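Local coordinates for UDP-N-acetylglucosamine 4,6-dehydratase (Vibrio fischeri, PDB 3PVZ), which probably catalyses the 4,6-dehydration of UDP-N-acetylglucosamine and binds NAD in a Rossmann-type domain, at residues 178-181 against 182-185; 234-237 against 238-241; 267-270 against 271-274; 349-352 against 353-357. All coordinates share one frame; numbering follows the deposited sequence. Where two conformers were deposited one is given.

Contact 1. Residues 178-181 against 182-185; sequences SKRI and MEMF. With NAD (nicotinamide-adenine-dinucleotide), chain E.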
loop_
_atom_site.group_PDB
_atom_site.type_symbol
_atom_site.label_atom_id
_atom_site.label_comp_id
_atom_site.label_asym_id
_atom_site.label_seq_id
_atom_site.Cartn_x
_atom_site.Cartn_y
_atom_site.Cartn_z
ATOM N N SER A 178 17.582 -8.486 2.574
ATOM C CA SER A 178 16.385 -9.021 3.240
ATOM C C SER A 178 15.847 -10.180 2.439
ATOM O O SER A 178 15.527 -11.207 3.031
ATOM C CB SER A 178 15.302 -7.963 3.537
ATOM O OG SER A 178 14.562 -7.656 2.394
ATOM N N LYS A 179 15.772 -10.033 1.116
ATOM C CA LYS A 179 15.336 -11.141 0.247
ATOM C C LYS A 179 16.360 -12.301 0.318
ATOM O O LYS A 179 15.995 -13.470 0.200
ATOM C CB LYS A 179 15.131 -10.698 -1.214
ATOM C CG LYS A 179 14.152 -9.508 -1.472
ATOM C CD LYS A 179 12.685 -9.953 -1.521
ATOM C CE LYS A 179 11.756 -8.850 -2.124
ATOM N NZ LYS A 179 11.812 -8.790 -3.608
ATOM N N ARG A 180 17.637 -12.002 0.503
ATOM C CA ARG A 180 18.636 -13.061 0.619
ATOM C C ARG A 180 18.487 -13.814 1.934
ATOM O O ARG A 180 18.672 -15.024 1.985
ATOM C CB ARG A 180 20.053 -12.495 0.502
ATOM C CG ARG A 180 21.134 -13.533 0.693
ATOM C CD ARG A 180 21.120 -14.623 -0.392
ATOM N NE ARG A 180 22.085 -15.652 -0.025
ATOM C CZ ARG A 180 21.796 -16.828 0.530
ATOM N NH1 ARG A 180 20.529 -17.206 0.735
ATOM N NH2 ARG A 180 22.798 -17.650 0.834
ATOM N N ILE A 181 18.157 -13.094 3.002
ATOM C CA ILE A 181 17.933 -13.737 4.292
ATOM C C ILE A 181 16.642 -14.559 4.207
ATOM O O ILE A 181 16.586 -15.688 4.691
ATOM C CB ILE A 181 17.893 -12.713 5.467
ATOM C CG1 ILE A 181 19.265 -12.085 5.657
ATOM C CG2 ILE A 181 17.423 -13.378 6.756
ATOM C CD1 ILE A 181 19.232 -10.685 6.218
HETATM N N MSE A 182 15.637 -14.018 3.550
HETATM C CA MSE A 182 14.393 -14.759 3.343
HETATM C C MSE A 182 14.608 -16.138 2.713
HETATM O O MSE A 182 14.010 -17.119 3.143
HETATM C CB MSE A 182 13.457 -13.984 2.436
HETATM C CG MSE A 182 12.111 -14.693 2.224
HETATM SE SE MSE A 182 11.505 -14.413 0.411
HETATM C CE MSE A 182 10.960 -12.693 0.636
ATOM N N GLU A 183 15.427 -16.168 1.663
ATOM C CA GLU A 183 15.805 -17.399 0.940
ATOM C C GLU A 183 16.401 -18.463 1.886
ATOM O O GLU A 183 16.152 -19.661 1.730
ATOM C CB GLU A 183 16.829 -17.063 -0.152
ATOM C CG GLU A 183 17.277 -18.244 -1.014
ATOM C CD GLU A 183 18.326 -17.885 -2.083
ATOM O OE1 GLU A 183 19.173 -16.988 -1.855
ATOM O OE2 GLU A 183 18.319 -18.545 -3.150
HETATM N N MSE A 184 17.152 -18.036 2.870
HETATM C CA MSE A 184 17.678 -18.977 3.888
HETATM C C MSE A 184 16.510 -19.635 4.648
HETATM O O MSE A 184 16.461 -20.863 4.816
HETATM C CB MSE A 184 18.565 -18.247 4.882
HETATM C CG MSE A 184 19.806 -17.646 4.287
HETATM SE SE MSE A 184 20.804 -16.610 5.609
HETATM C CE MSE A 184 22.213 -15.912 4.481
ATOM N N PHE A 185 15.551 -18.815 5.073
ATOM C CA PHE A 185 14.370 -19.324 5.768
ATOM C C PHE A 185 13.573 -20.230 4.865
ATOM O O PHE A 185 13.013 -21.212 5.331
ATOM C CB PHE A 185 13.472 -18.183 6.323
ATOM C CG PHE A 185 13.988 -17.572 7.597
ATOM C CD1 PHE A 185 13.632 -18.099 8.821
ATOM C CD2 PHE A 185 14.901 -16.532 7.557
ATOM C CE1 PHE A 185 14.136 -17.566 10.008
ATOM C CE2 PHE A 185 15.427 -15.986 8.713
ATOM C CZ PHE A 185 15.035 -16.492 9.959
HETATM P PA NAD E . 3.906 -4.194 -5.279
HETATM O O1A NAD E . 4.307 -3.049 -4.408
HETATM O O2A NAD E . 3.043 -3.709 -6.404
HETATM O O5B NAD E . 2.859 -5.143 -4.550
HETATM C C5B NAD E . 3.262 -5.651 -3.259
HETATM C C4B NAD E . 1.922 -5.968 -2.587
HETATM O O4B NAD E . 2.084 -6.518 -1.296
HETATM C C3B NAD E . 1.076 -4.663 -2.436
HETATM O O3B NAD E . -0.214 -4.820 -2.992
HETATM C C2B NAD E . 1.038 -4.464 -0.903
HETATM O O2B NAD E . -0.082 -3.726 -0.431
HETATM C C1B NAD E . 1.088 -5.952 -0.485
HETATM N N9A NAD E . 1.514 -6.089 0.900
HETATM C C8A NAD E . 2.629 -5.596 1.458
HETATM N N7A NAD E . 2.669 -5.854 2.725
HETATM C C5A NAD E . 1.577 -6.629 3.006
HETATM C C6A NAD E . 1.064 -7.207 4.163
HETATM N N6A NAD E . 1.810 -7.087 5.311
HETATM N N1A NAD E . -0.077 -7.886 4.123
HETATM C C2A NAD E . -0.764 -7.995 2.990
HETATM N N3A NAD E . -0.328 -7.442 1.885
HETATM C C4A NAD E . 0.815 -6.770 1.856
HETATM O O3 NAD E . 5.229 -4.984 -5.746
HETATM P PN NAD E . 5.192 -5.848 -7.126
HETATM O O1N NAD E . 5.748 -5.017 -8.271
HETATM O O2N NAD E . 3.953 -6.547 -7.508
HETATM O O5D NAD E . 6.455 -6.866 -6.812
HETATM C C5D NAD E . 6.061 -7.938 -5.969
HETATM C C4D NAD E . 7.282 -8.817 -5.676
HETATM O O4D NAD E . 8.055 -9.030 -6.900
HETATM C C3D NAD E . 8.235 -8.087 -4.704
HETATM O O3D NAD E . 9.018 -8.995 -3.896
HETATM C C2D NAD E . 9.238 -7.402 -5.659
HETATM O O2D NAD E . 10.499 -7.129 -5.032
HETATM C C1D NAD E . 9.389 -8.469 -6.743
HETATM N N1N NAD E . 9.913 -7.921 -8.003
HETATM C C2N NAD E . 9.202 -6.977 -8.633
HETATM C C3N NAD E . 9.637 -6.440 -9.826
HETATM C C7N NAD E . 8.884 -5.381 -10.518
HETATM O O7N NAD E . 9.400 -4.915 -11.531
HETATM N N7N NAD E . 7.712 -4.906 -10.070
HETATM C C4N NAD E . 10.855 -6.898 -10.388
HETATM C C5N NAD E . 11.553 -7.886 -9.714
HETATM C C6N NAD E . 11.062 -8.381 -8.505
#
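Lys179 and Met182 leave the same helix side by side and point the same way, the lysine running on to the cofactor. From CB the Lys179 chain turns at CG (chi2 -83°); CD then passes Met182 CE at 3.9 Å. Beyond it, CE lies 3.3 Å from NAD O3D, and a second bend at chi4 (79°) brings NZ up to both ribose hydroxyls. Lys179 NZ donates to NAD O2D at 2.6 Å and to NAD O3D at 2.8 Å, so one ammonium grips the diol of the nicotinamide ribose. Its place, four residues after Met175, is consistent with the lysine of the YxxxK pattern of short-chain dehydrogenases, a methionine standing where the tyrosine usually is. At the next residue, in the conformer described here, Arg180 NH1 forms a salt bridge with Glu183 OE1 (2.9 Å), their planes nearly perpendicular, while Met184 CE covers a guanidinium face. Glu183 OE2 is held by Asn345 and Ser347. Ile181 CG2, also in one of two conformers, meets the Phe185 ring edge in its plane, at CE2 (3.8 Å). Helix 174-189 links parallel strands 159-163 and 194-198, with helix 131-154 against Met182 and Phe185 and helices 351-367 and 372-382 packed along Ile181, Met184 and Phe185.

Contact 2. Residues 234-237 against 238-241; sequences FVTP and QESG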
loop_
_atom_site.group_PDB
_atom_site.type_symbol
_atom_site.label_atom_id
_atom_site.label_comp_id
_atom_site.label_asym_id
_atom_site.label_seq_id
_atom_site.Cartn_x
_atom_site.Cartn_y
_atom_site.Cartn_z
ATOM N N PHE A 234 12.513 -5.306 -19.889
ATOM C CA PHE A 234 11.169 -5.103 -19.459
ATOM C C PHE A 234 10.222 -6.206 -19.922
ATOM O O PHE A 234 10.295 -6.683 -21.046
ATOM C CB PHE A 234 10.667 -3.781 -20.002
ATOM C CG PHE A 234 11.334 -2.604 -19.393
ATOM C CD1 PHE A 234 10.781 -1.971 -18.291
ATOM C CD2 PHE A 234 12.529 -2.112 -19.931
ATOM C CE1 PHE A 234 11.404 -0.884 -17.724
ATOM C CE2 PHE A 234 13.144 -1.040 -19.369
ATOM C CZ PHE A 234 12.596 -0.407 -18.276
ATOM N N VAL A 235 9.302 -6.572 -19.052
ATOM C CA VAL A 235 8.209 -7.470 -19.388
ATOM C C VAL A 235 6.908 -6.788 -19.071
ATOM O O VAL A 235 6.891 -5.786 -18.371
ATOM C CB VAL A 235 8.263 -8.773 -18.605
ATOM C CG1 VAL A 235 9.469 -9.577 -19.007
ATOM C CG2 VAL A 235 8.286 -8.506 -17.086
ATOM N N THR A 236 5.826 -7.330 -19.631
ATOM C CA THR A 236 4.473 -6.924 -19.298
ATOM C C THR A 236 3.951 -7.547 -17.985
ATOM O O THR A 236 4.369 -8.647 -17.553
ATOM C CB THR A 236 3.470 -7.290 -20.420
ATOM O OG1 THR A 236 3.345 -8.711 -20.491
ATOM C CG2 THR A 236 3.966 -6.761 -21.798
ATOM N N PRO A 237 2.998 -6.852 -17.359
ATOM C CA PRO A 237 2.290 -7.440 -16.245
ATOM C C PRO A 237 1.819 -8.869 -16.546
ATOM O O PRO A 237 2.095 -9.754 -15.748
ATOM C CB PRO A 237 1.102 -6.491 -16.045
ATOM C CG PRO A 237 1.643 -5.170 -16.470
ATOM C CD PRO A 237 2.497 -5.498 -17.669
ATOM N N GLN A 238 1.156 -9.115 -17.674
ATOM C CA GLN A 238 0.655 -10.466 -17.939
ATOM C C GLN A 238 1.758 -11.481 -17.972
ATOM O O GLN A 238 1.590 -12.617 -17.546
ATOM C CB GLN A 238 -0.100 -10.544 -19.245
ATOM C CG GLN A 238 -0.638 -11.946 -19.567
ATOM C CD GLN A 238 -1.698 -11.906 -20.660
ATOM O OE1 GLN A 238 -2.452 -10.947 -20.752
ATOM N NE2 GLN A 238 -1.757 -12.952 -21.488
ATOM N N GLU A 239 2.901 -11.066 -18.490
ATOM C CA GLU A 239 4.041 -11.943 -18.564
ATOM C C GLU A 239 4.509 -12.300 -17.168
ATOM O O GLU A 239 4.871 -13.461 -16.915
ATOM C CB GLU A 239 5.141 -11.276 -19.378
ATOM C CG GLU A 239 4.787 -11.304 -20.841
ATOM C CD GLU A 239 5.783 -10.619 -21.745
ATOM O OE1 GLU A 239 6.552 -9.754 -21.280
ATOM O OE2 GLU A 239 5.770 -10.973 -22.943
ATOM N N SER A 240 4.473 -11.321 -16.255
ATOM C CA SER A 240 4.838 -11.577 -14.840
ATOM C C SER A 240 3.885 -12.567 -14.197
ATOM O O SER A 240 4.273 -13.472 -13.473
ATOM C CB SER A 240 4.976 -10.292 -14.014
ATOM O OG SER A 240 3.769 -9.606 -13.828
ATOM N N GLY A 241 2.637 -12.411 -14.513
ATOM C CA GLY A 241 1.612 -13.286 -13.994
ATOM C C GLY A 241 1.749 -14.673 -14.546
ATOM O O GLY A 241 1.556 -15.649 -13.825
#
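Thr236 OG1 lies above the plane of the Glu239 carboxylate, over its CG end, and on the same side the backbone N of Thr236 donates to Glu239 OE1, 38° out of the plane. That bond is 3.0 Å between Thr236 N and Glu239 OE1. Around the rest of the group, Val235 CB lies 3.3 Å from Glu239 OE1, Arg13 adds a salt bridge to the same oxygen, and Leu17 N binds OE2. The buried charge is therefore met by several donors. In return Glu239 N donates to Thr236 OG1 at 3.1 Å; a chi1 of 68° tucks this hydroxyl between the threonine's own N and carbonyl carbon, facing the first turn. The flat carbonyl of Pro237 is shared. Gly241 N approaches its oxygen almost end-on at 3.0 Å, whereas Ser240 OG donates in the carbonyl plane to a lone pair of Pro237 O at only 2.6 Å. Ser240 thereby has its hydroxyl bound back to the helix while its side chain touches Ile47 and Val203, both NAD-binding. Thr236 and Glu239 exchange bonds between side chain and backbone in both directions, a capping box that starts helix 237-250 directly after strand 231-235.

Contact 3. Residues 267-270 against 271-274; sequences LISF and ADIA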
loop_
_atom_site.group_PDB
_atom_site.type_symbol
_atom_site.label_atom_id
_atom_site.label_comp_id
_atom_site.label_asym_id
_atom_site.label_seq_id
_atom_site.Cartn_x
_atom_site.Cartn_y
_atom_site.Cartn_z
ATOM N N LEU A 267 17.666 -4.510 -24.069
ATOM C CA LEU A 267 17.875 -3.513 -23.049
ATOM C C LEU A 267 17.391 -2.182 -23.602
ATOM O O LEU A 267 17.669 -1.880 -24.744
ATOM C CB LEU A 267 19.343 -3.409 -22.674
ATOM C CG LEU A 267 19.991 -4.626 -21.986
ATOM C CD1 LEU A 267 21.506 -4.482 -22.062
ATOM C CD2 LEU A 267 19.530 -4.776 -20.541
ATOM N N ILE A 268 16.642 -1.421 -22.807
ATOM C CA ILE A 268 16.096 -0.142 -23.219
ATOM C C ILE A 268 16.250 0.794 -22.043
ATOM O O ILE A 268 16.077 0.399 -20.907
ATOM C CB ILE A 268 14.581 -0.209 -23.536
ATOM C CG1 ILE A 268 14.268 -1.179 -24.669
ATOM C CG2 ILE A 268 14.034 1.200 -23.912
ATOM C CD1 ILE A 268 12.769 -1.702 -24.620
ATOM N N SER A 269 16.546 2.052 -22.309
ATOM C CA SER A 269 16.724 3.014 -21.230
ATOM C C SER A 269 15.374 3.563 -20.804
ATOM O O SER A 269 14.416 3.479 -21.549
ATOM C CB SER A 269 17.665 4.149 -21.672
ATOM O OG SER A 269 16.957 5.141 -22.404
ATOM N N PHE A 270 15.321 4.102 -19.595
ATOM C CA PHE A 270 14.135 4.705 -19.077
ATOM C C PHE A 270 13.741 5.928 -19.898
ATOM O O PHE A 270 12.555 6.140 -20.144
ATOM C CB PHE A 270 14.322 5.107 -17.606
ATOM C CG PHE A 270 14.378 3.945 -16.660
ATOM C CD1 PHE A 270 13.229 3.274 -16.321
ATOM C CD2 PHE A 270 15.574 3.503 -16.143
ATOM C CE1 PHE A 270 13.256 2.200 -15.475
ATOM C CE2 PHE A 270 15.619 2.417 -15.287
ATOM C CZ PHE A 270 14.447 1.754 -14.953
ATOM N N ALA A 271 14.724 6.747 -20.266
ATOM C CA ALA A 271 14.475 7.901 -21.122
ATOM C C ALA A 271 13.860 7.472 -22.457
ATOM O O ALA A 271 12.903 8.098 -22.963
ATOM C CB ALA A 271 15.767 8.674 -21.373
ATOM N N ASP A 272 14.396 6.397 -23.021
ATOM C CA ASP A 272 13.903 5.917 -24.289
ATOM C C ASP A 272 12.448 5.441 -24.180
ATOM O O ASP A 272 11.650 5.731 -25.067
ATOM C CB ASP A 272 14.837 4.871 -24.875
ATOM C CG ASP A 272 16.020 5.510 -25.645
ATOM O OD1 ASP A 272 16.020 6.743 -25.843
ATOM O OD2 ASP A 272 16.953 4.788 -26.063
ATOM N N ILE A 273 12.087 4.783 -23.083
ATOM C CA ILE A 273 10.679 4.400 -22.878
ATOM C C ILE A 273 9.825 5.641 -22.751
ATOM O O ILE A 273 8.762 5.684 -23.332
ATOM C CB ILE A 273 10.432 3.558 -21.619
ATOM C CG1 ILE A 273 11.202 2.234 -21.642
ATOM C CG2 ILE A 273 8.928 3.254 -21.449
ATOM C CD1 ILE A 273 10.899 1.336 -22.797
ATOM N N ALA A 274 10.280 6.654 -22.013
ATOM C CA ALA A 274 9.495 7.898 -21.885
ATOM C C ALA A 274 9.188 8.538 -23.248
ATOM O O ALA A 274 8.049 8.858 -23.550
ATOM C CB ALA A 274 10.190 8.925 -20.944
HETATM O O HOH W 1 17.586 2.612 -24.845
#
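Ile268 and Ile273 make the tight side of this turn, their side chains crossing at about a right angle. Ile268 CG2 and Ile273 CD1 are 3.3 Å apart, closer than ordinary van der Waals contact, and Ile268 CD1 touches the same methyl at 4.0 Å. With CG1 beside its own backbone N (chi1 -61°) and a further bend at chi2, Ile273 brings CD1 back to the strand residue. Beside this pair, Ile273 N donates to Ser269 O at 3.1 Å, and Ser269 OG accepts from Asp272 N at 2.9 Å, the N-cap bond of helix 270-280. Phe270, the first helical residue, aims its ring elsewhere, against Leu210, Leu211 and Pro227, and close to a bound thiocyanate.

The solvent side belongs to the exposed Asp272 carboxylate, which stays clear of Ser269 N. A water fills the step, accepting from Ser269 N at 2.8 Å and donating to Asp272 OD2 at 2.6 Å. The pairing of Ile268, just before the cap, with Ile273 is a hydrophobic staple. Chemically, the helix start is secured from two directions: an apolar pair holds one flank, while on the other the Ser269 hydroxyl takes the amide of Asp272, and a water held by the Asp272 carboxylate takes that of Ser269. The negative charge of Asp272 would be expected to interact favourably with the positive end of the helix dipole.

Contact 4. Residues 349-352 against 353-357; sequences YQQE and LLELF
Tyr349 and Leu354 run roughly perpendicular to each other, the leucine methyl CD1 coming to Tyr349 CD1 at 3.7 Å and to Tyr349 CG at 4.2 Å. It approaches the ring obliquely. The tyrosine holds its ring between its own backbone N and carbonyl carbon (chi1 76°), which sets it beside the first turn of the helix; its hydroxyl is bound to Glu191. Leu354 continues inward from the ring onto Met184, Phe185 and Arg188 of helix 174-189.

On the outer flank Gln351 and Glu355, one turn apart, are set at a slant, with amide and carboxylate planes almost perpendicular. Gln351 NE2 donates to Glu355 OE2 across a very short 2.5 Å, a length to be read with caution. The acceptor lies close to the amide plane, but the donor sits well above the carboxylate, 55° out of its plane. A bend at chi2 (57°) folds the glutamine chain over to make this reach, and its OE1 is bound by Arg188, which fixes which way the amide is turned. The Glu352 carboxylate keeps its distance: Glu352 OE2 and Glu355 OE1 are 6.3 Å apart.

Underneath, Gln350 O takes Leu354 N at 3.2 Å and, weakly, Leu353 N, while Gln350 CB skims Leu353 CG. Tyr349, just before the N-cap Gln350, touches Leu354, four residues after the N-cap: a hydrophobic staple opening helix 351-367, backed by an i to i+4 side-chain bond on the solvent side.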
loop_
_atom_site.group_PDB
_atom_site.type_symbol
_atom_site.label_atom_id
_atom_site.label_comp_id
_atom_site.label_asym_id
_atom_site.label_seq_id
_atom_site.Cartn_x
_atom_site.Cartn_y
_atom_site.Cartn_z
ATOM N N TYR A 349 21.209 -23.140 4.332
ATOM C CA TYR A 349 21.079 -22.429 5.611
ATOM C C TYR A 349 21.828 -23.126 6.762
ATOM O O TYR A 349 22.129 -24.317 6.688
ATOM C CB TYR A 349 19.620 -22.278 5.986
ATOM C CG TYR A 349 18.991 -23.532 6.515
ATOM C CD1 TYR A 349 18.881 -23.760 7.878
ATOM C CD2 TYR A 349 18.508 -24.496 5.653
ATOM C CE1 TYR A 349 18.306 -24.925 8.354
ATOM C CE2 TYR A 349 17.936 -25.643 6.125
ATOM C CZ TYR A 349 17.832 -25.844 7.458
ATOM O OH TYR A 349 17.290 -27.002 7.871
ATOM N N GLN A 350 22.096 -22.352 7.806
ATOM C CA GLN A 350 22.554 -22.868 9.069
ATOM C C GLN A 350 21.516 -22.590 10.149
ATOM O O GLN A 350 21.062 -21.459 10.300
ATOM C CB GLN A 350 23.865 -22.199 9.406
ATOM C CG GLN A 350 24.942 -22.469 8.362
ATOM C CD GLN A 350 26.295 -22.177 8.896
ATOM O OE1 GLN A 350 26.577 -22.431 10.077
ATOM N NE2 GLN A 350 27.159 -21.631 8.050
ATOM N N GLN A 351 21.110 -23.627 10.880
ATOM C CA GLN A 351 20.085 -23.495 11.909
ATOM C C GLN A 351 20.435 -22.367 12.870
ATOM O O GLN A 351 19.593 -21.505 13.179
ATOM C CB GLN A 351 19.897 -24.821 12.659
ATOM C CG GLN A 351 18.826 -24.856 13.742
ATOM C CD GLN A 351 17.435 -24.481 13.280
ATOM O OE1 GLN A 351 17.089 -24.600 12.098
ATOM N NE2 GLN A 351 16.601 -24.060 14.228
ATOM N N GLU A 352 21.687 -22.353 13.298
ATOM C CA GLU A 352 22.149 -21.369 14.260
ATOM C C GLU A 352 22.010 -19.926 13.829
ATOM O O GLU A 352 21.739 -19.082 14.663
ATOM C CB GLU A 352 23.611 -21.616 14.600
ATOM C CG GLU A 352 23.760 -22.755 15.532
ATOM C CD GLU A 352 25.195 -23.054 15.836
ATOM O OE1 GLU A 352 26.047 -22.794 14.945
ATOM O OE2 GLU A 352 25.467 -23.554 16.958
ATOM N N LEU A 353 22.233 -19.632 12.549
ATOM C CA LEU A 353 22.130 -18.250 12.071
ATOM C C LEU A 353 20.669 -17.843 11.954
ATOM O O LEU A 353 20.334 -16.684 12.148
ATOM C CB LEU A 353 22.818 -18.067 10.718
ATOM C CG LEU A 353 24.336 -18.211 10.604
ATOM C CD1 LEU A 353 24.832 -17.534 9.320
ATOM C CD2 LEU A 353 25.112 -17.706 11.845
ATOM N N LEU A 354 19.803 -18.780 11.594
ATOM C CA LEU A 354 18.353 -18.493 11.601
ATOM C C LEU A 354 17.862 -18.214 13.019
ATOM O O LEU A 354 17.112 -17.266 13.257
ATOM C CB LEU A 354 17.513 -19.596 10.944
ATOM C CG LEU A 354 17.855 -19.930 9.479
ATOM C CD1 LEU A 354 16.790 -20.834 8.824
ATOM C CD2 LEU A 354 18.100 -18.655 8.665
ATOM N N GLU A 355 18.309 -19.027 13.960
ATOM C CA GLU A 355 17.921 -18.800 15.342
ATOM C C GLU A 355 18.434 -17.469 15.855
ATOM O O GLU A 355 17.672 -16.754 16.501
ATOM C CB GLU A 355 18.372 -19.942 16.245
ATOM C CG GLU A 355 17.380 -21.133 16.190
ATOM C CD GLU A 355 18.025 -22.458 16.636
ATOM O OE1 GLU A 355 19.223 -22.440 17.034
ATOM O OE2 GLU A 355 17.321 -23.503 16.586
ATOM N N LEU A 356 19.695 -17.145 15.539
ATOM C CA LEU A 356 20.310 -15.865 15.916
ATOM C C LEU A 356 19.454 -14.694 15.454
ATOM O O LEU A 356 19.142 -13.795 16.238
ATOM C CB LEU A 356 21.710 -15.737 15.297
ATOM C CG LEU A 356 22.552 -14.498 15.597
ATOM C CD1 LEU A 356 22.893 -14.417 17.055
ATOM C CD2 LEU A 356 23.845 -14.502 14.803
ATOM N N PHE A 357 19.064 -14.740 14.179
ATOM C CA PHE A 357 18.311 -13.672 13.549
ATOM C C PHE A 357 16.972 -13.521 14.264
ATOM O O PHE A 357 16.597 -12.434 14.636
ATOM C CB PHE A 357 18.134 -13.980 12.054
ATOM C CG PHE A 357 17.558 -12.846 11.246
ATOM C CD1 PHE A 357 18.370 -11.821 10.793
ATOM C CD2 PHE A 357 16.223 -12.807 10.940
ATOM C CE1 PHE A 357 17.853 -10.779 10.043
ATOM C CE2 PHE A 357 15.698 -11.756 10.199
ATOM C CZ PHE A 357 16.534 -10.735 9.759
#

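Overall arrangement
The four contacts fall into two touching pairs. Contacts 1 and 4, with centres about 11 Å apart, join helix 174-189 to helix 351-367: Phe185 CE2 packs on Leu354 CD2 at 3.8 Å, and Phe357 also meets the Phe185 ring. Contacts 2 and 3, about 17 Å apart between centres, follow neighbouring strands 231-235 and 268-269, where Phe234 CZ lies 3.9 Å from Phe270 CE1. Contact 1 reaches NAD directly, through Lys179; the side chains of Val235 and Phe270 lie about 7 Å and 9 Å from bound NAD. Contacts 3 and 4, centres about 42 Å apart, occupy opposite sides of the chain's centre, contact 4 away from the cofactor site.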